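Local structure of superoxide dismutase [Cu-Zn] (Bacteroidetes bacterium GWA2_30_7, 7B4P) at residues H48-H53 / G88-I93. The protein probably catalyses the dismutation of superoxide to molecular oxygen and hydrogen peroxide at a copper site paired with a structural zinc. Residues are numbered along the deposited sequence; the frame is centred on the assembly and turned at random.
With CU (copper (II) ion), chain E; ZN (zinc ion), chain F.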
ATOM      1  N   HIS A  48      -8.984   8.817  18.032  1.00 79.11           N
ATOM      2  CA  HIS A  48      -9.306   8.769  16.582  1.00 78.37           C
ATOM      3  C   HIS A  48      -9.611   7.325  16.174  1.00 78.41           C
ATOM      4  O   HIS A  48      -8.838   6.430  16.566  1.00 78.04           O
ATOM      5  CB  HIS A  48      -8.151   9.349  15.759  1.00 76.69           C
ATOM      6  CG  HIS A  48      -7.997  10.827  15.886  1.00 77.42           C
ATOM      7  ND1 HIS A  48      -8.649  11.712  15.050  1.00 78.05           N
ATOM      8  CD2 HIS A  48      -7.261  11.576  16.734  1.00 77.95           C
ATOM      9  CE1 HIS A  48      -8.322  12.944  15.378  1.00 79.09           C
ATOM     10  NE2 HIS A  48      -7.471  12.889  16.409  1.00 79.12           N
ATOM     11  N   GLY A  49     -10.696   7.121  15.417  1.00 79.21           N
ATOM     12  CA  GLY A  49     -11.049   5.829  14.798  1.00 79.09           C
ATOM     13  C   GLY A  49      -9.892   5.280  13.983  1.00 76.50           C
ATOM     14  O   GLY A  49      -9.300   6.051  13.205  1.00 74.26           O
ATOM     15  N   PHE A  50      -9.583   3.994  14.168  1.00 76.80           N
ATOM     16  CA  PHE A  50      -8.384   3.305  13.628  1.00 75.36           C
ATOM     17  C   PHE A  50      -8.815   1.909  13.161  1.00 76.76           C
ATOM     18  O   PHE A  50      -9.052   1.039  14.024  1.00 78.91           O
ATOM     19  CB  PHE A  50      -7.305   3.281  14.716  1.00 74.92           C
ATOM     20  CG  PHE A  50      -5.931   2.837  14.285  1.00 73.90           C
ATOM     21  CD1 PHE A  50      -5.179   3.601  13.405  1.00 72.29           C
ATOM     22  CD2 PHE A  50      -5.364   1.682  14.805  1.00 74.88           C
ATOM     23  CE1 PHE A  50      -3.907   3.200  13.028  1.00 71.39           C
ATOM     24  CE2 PHE A  50      -4.093   1.280  14.424  1.00 73.92           C
ATOM     25  CZ  PHE A  50      -3.366   2.040  13.537  1.00 72.17           C
ATOM     26  N   HIS A  51      -8.955   1.716  11.844  1.00 76.08           N
ATOM     27  CA  HIS A  51      -9.567   0.506  11.231  1.00 77.48           C
ATOM     28  C   HIS A  51      -8.787   0.056   9.991  1.00 76.63           C
ATOM     29  O   HIS A  51      -8.124   0.903   9.360  1.00 73.91           O
ATOM     30  CB  HIS A  51     -11.028   0.771  10.844  1.00 79.23           C
ATOM     31  CG  HIS A  51     -11.856   1.393  11.917  1.00 79.87           C
ATOM     32  ND1 HIS A  51     -12.521   2.590  11.733  1.00 79.62           N
ATOM     33  CD2 HIS A  51     -12.139   0.993  13.174  1.00 81.37           C
ATOM     34  CE1 HIS A  51     -13.175   2.901  12.831  1.00 81.10           C
ATOM     35  NE2 HIS A  51     -12.956   1.938  13.731  1.00 82.16           N
ATOM     36  N   ILE A  52      -8.894  -1.235   9.661  1.00 79.12           N
ATOM     37  CA  ILE A  52      -8.525  -1.815   8.335  1.00 79.90           C
ATOM     38  C   ILE A  52      -9.795  -1.843   7.475  1.00 82.40           C
ATOM     39  O   ILE A  52     -10.796  -2.427   7.929  1.00 85.28           O
ATOM     40  CB  ILE A  52      -7.896  -3.215   8.494  1.00 81.37           C
ATOM     41  CG1 ILE A  52      -6.605  -3.172   9.317  1.00 79.97           C
ATOM     42  CG2 ILE A  52      -7.678  -3.866   7.135  1.00 82.51           C
ATOM     43  CD1 ILE A  52      -6.147  -4.524   9.820  1.00 82.03           C
ATOM     44  N   HIS A  53      -9.757  -1.222   6.292  1.00 82.45           N
ATOM     45  CA  HIS A  53     -10.895  -1.127   5.339  1.00 85.74           C
ATOM     46  C   HIS A  53     -10.676  -2.109   4.180  1.00 87.67           C
ATOM     47  O   HIS A  53      -9.512  -2.438   3.902  1.00 85.81           O
ATOM     48  CB  HIS A  53     -11.083   0.327   4.885  1.00 84.98           C
ATOM     49  CG  HIS A  53     -11.668   1.210   5.935  1.00 85.20           C
ATOM     50  ND1 HIS A  53     -12.823   1.938   5.728  1.00 87.02           N
ATOM     51  CD2 HIS A  53     -11.274   1.475   7.201  1.00 83.80           C
ATOM     52  CE1 HIS A  53     -13.108   2.622   6.816  1.00 86.93           C
ATOM     53  NE2 HIS A  53     -12.175   2.355   7.736  1.00 84.75           N
ATOM     54  N   GLY A  88     -11.025  -5.865  10.774  1.00101.50           N
ATOM     55  CA  GLY A  88     -10.334  -4.563  10.791  1.00 97.59           C
ATOM     56  C   GLY A  88     -10.871  -3.609  11.847  1.00 97.34           C
ATOM     57  O   GLY A  88     -10.893  -2.396  11.570  1.00 95.19           O
ATOM     58  N   ASP A  89     -11.279  -4.121  13.014  1.00 99.91           N
ATOM     59  CA  ASP A  89     -11.663  -3.299  14.194  1.00 99.91           C
ATOM     60  C   ASP A  89     -10.463  -3.227  15.145  1.00 98.36           C
ATOM     61  O   ASP A  89     -10.383  -4.073  16.061  1.00100.87           O
ATOM     62  CB  ASP A  89     -12.911  -3.851  14.889  1.00104.02           C
ATOM     63  CG  ASP A  89     -14.219  -3.493  14.200  1.00105.96           C
ATOM     64  OD1 ASP A  89     -14.181  -2.707  13.230  1.00103.82           O
ATOM     65  OD2 ASP A  89     -15.269  -4.001  14.640  1.00109.91           O
ATOM     66  N   LEU A  90      -9.572  -2.254  14.923  1.00 94.86           N
ATOM     67  CA  LEU A  90      -8.358  -2.013  15.753  1.00 93.72           C
ATOM     68  C   LEU A  90      -8.637  -0.886  16.761  1.00 93.00           C
ATOM     69  O   LEU A  90      -7.663  -0.327  17.306  1.00 91.27           O
ATOM     70  CB  LEU A  90      -7.174  -1.667  14.842  1.00 91.21           C
ATOM     71  CG  LEU A  90      -7.027  -2.514  13.575  1.00 92.01           C
ATOM     72  CD1 LEU A  90      -5.732  -2.179  12.852  1.00 90.19           C
ATOM     73  CD2 LEU A  90      -7.080  -4.005  13.876  1.00 94.82           C
ATOM     74  N   GLY A  91      -9.919  -0.582  17.003  1.00 94.23           N
ATOM     75  CA  GLY A  91     -10.387   0.368  18.031  1.00 93.92           C
ATOM     76  C   GLY A  91     -10.000   1.800  17.703  1.00 90.58           C
ATOM     77  O   GLY A  91     -10.238   2.232  16.558  1.00 89.37           O
ATOM     78  N   ASN A  92      -9.424   2.508  18.677  1.00 89.11           N
ATOM     79  CA  ASN A  92      -9.018   3.934  18.563  1.00 86.08           C
ATOM     80  C   ASN A  92      -7.502   4.055  18.732  1.00 83.81           C
ATOM     81  O   ASN A  92      -6.899   3.179  19.386  1.00 84.70           O
ATOM     82  CB  ASN A  92      -9.724   4.812  19.598  1.00 87.39           C
ATOM     83  CG  ASN A  92     -11.160   5.116  19.235  1.00 88.80           C
ATOM     84  OD1 ASN A  92     -11.433   5.656  18.166  1.00 87.73           O
ATOM     85  ND2 ASN A  92     -12.083   4.788  20.123  1.00 91.68           N
ATOM     86  N   ILE A  93      -6.925   5.110  18.151  1.00 81.46           N
ATOM     87  CA  ILE A  93      -5.541   5.591  18.435  1.00 79.80           C
ATOM     88  C   ILE A  93      -5.670   6.987  19.054  1.00 79.27           C
ATOM     89  O   ILE A  93      -6.534   7.759  18.592  1.00 78.65           O
ATOM     90  CB  ILE A  93      -4.655   5.565  17.171  1.00 78.28           C
ATOM     91  CG1 ILE A  93      -3.180   5.776  17.522  1.00 78.17           C
ATOM     92  CG2 ILE A  93      -5.132   6.563  16.121  1.00 77.42           C
ATOM     93  CD1 ILE A  93      -2.220   5.355  16.435  1.00 77.06           C
TER
HETATM   94 CU    CU E 201     -12.627   3.070   9.615  1.00 90.29          CU
HETATM   95 ZN    ZN F 202     -15.727  -1.942  11.947  1.00119.24          ZN
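Strand 48-53 and segment 88-93 pair as antiparallel neighbours in the wall of the beta barrel, in a buried contact, with copper bound by the first and zinc by the second. H48 and I93 form a hydrogen-bonded pair, with I93 N bonded to H48 O at 2.8 Å and H48 N to I93 O. Beyond the non-hydrogen-bonded pair G49 and N92 the ladder becomes irregular: F50 N still bonds G91 O at 3.0 Å, but the answering L90 N to F50 O is long and weak. G91 has a positive phi (68°), a backbone conformation that glycine adopts readily, where the ladder loses its regularity. I52 N then bonds G88 O.

The side chains of F50, L90 and I93 turn into the barrel. With CG of F50 anti to its backbone N (chi1 -170°), the phenyl ring lies under I93 CB, which sits over one of its faces; CD1 meets I93 CG2 at 4.0 Å, while CD2 meets L90 CB at 3.8 Å. L90 CD1 reaches on to I52 CG1, again at 3.8 Å. L103 of strand 101-107 touches both F50 and I93 and extends this apolar layer. H48 shares the face of I93, and its ND1 is hydrogen-bonded to H126 O.

H51 and D89 turn to the metal side. H51 ND1 binds copper at 2.2 Å, and its NE2 is hydrogen-bonded to D130, which should fix the ring's rotation. H53 NE2 and H126 are further copper ligands. D89 OD1 binds zinc at 2.1 Å beside H69, H77 and H86, and G78 N holds its OD2. Such a His-X-His strand paired with the zinc-aspartate strand, with a largely apolar barrel-facing side and the metal ligands on the other, is characteristic of the Greek-key barrel of Cu-Zn superoxide dismutases.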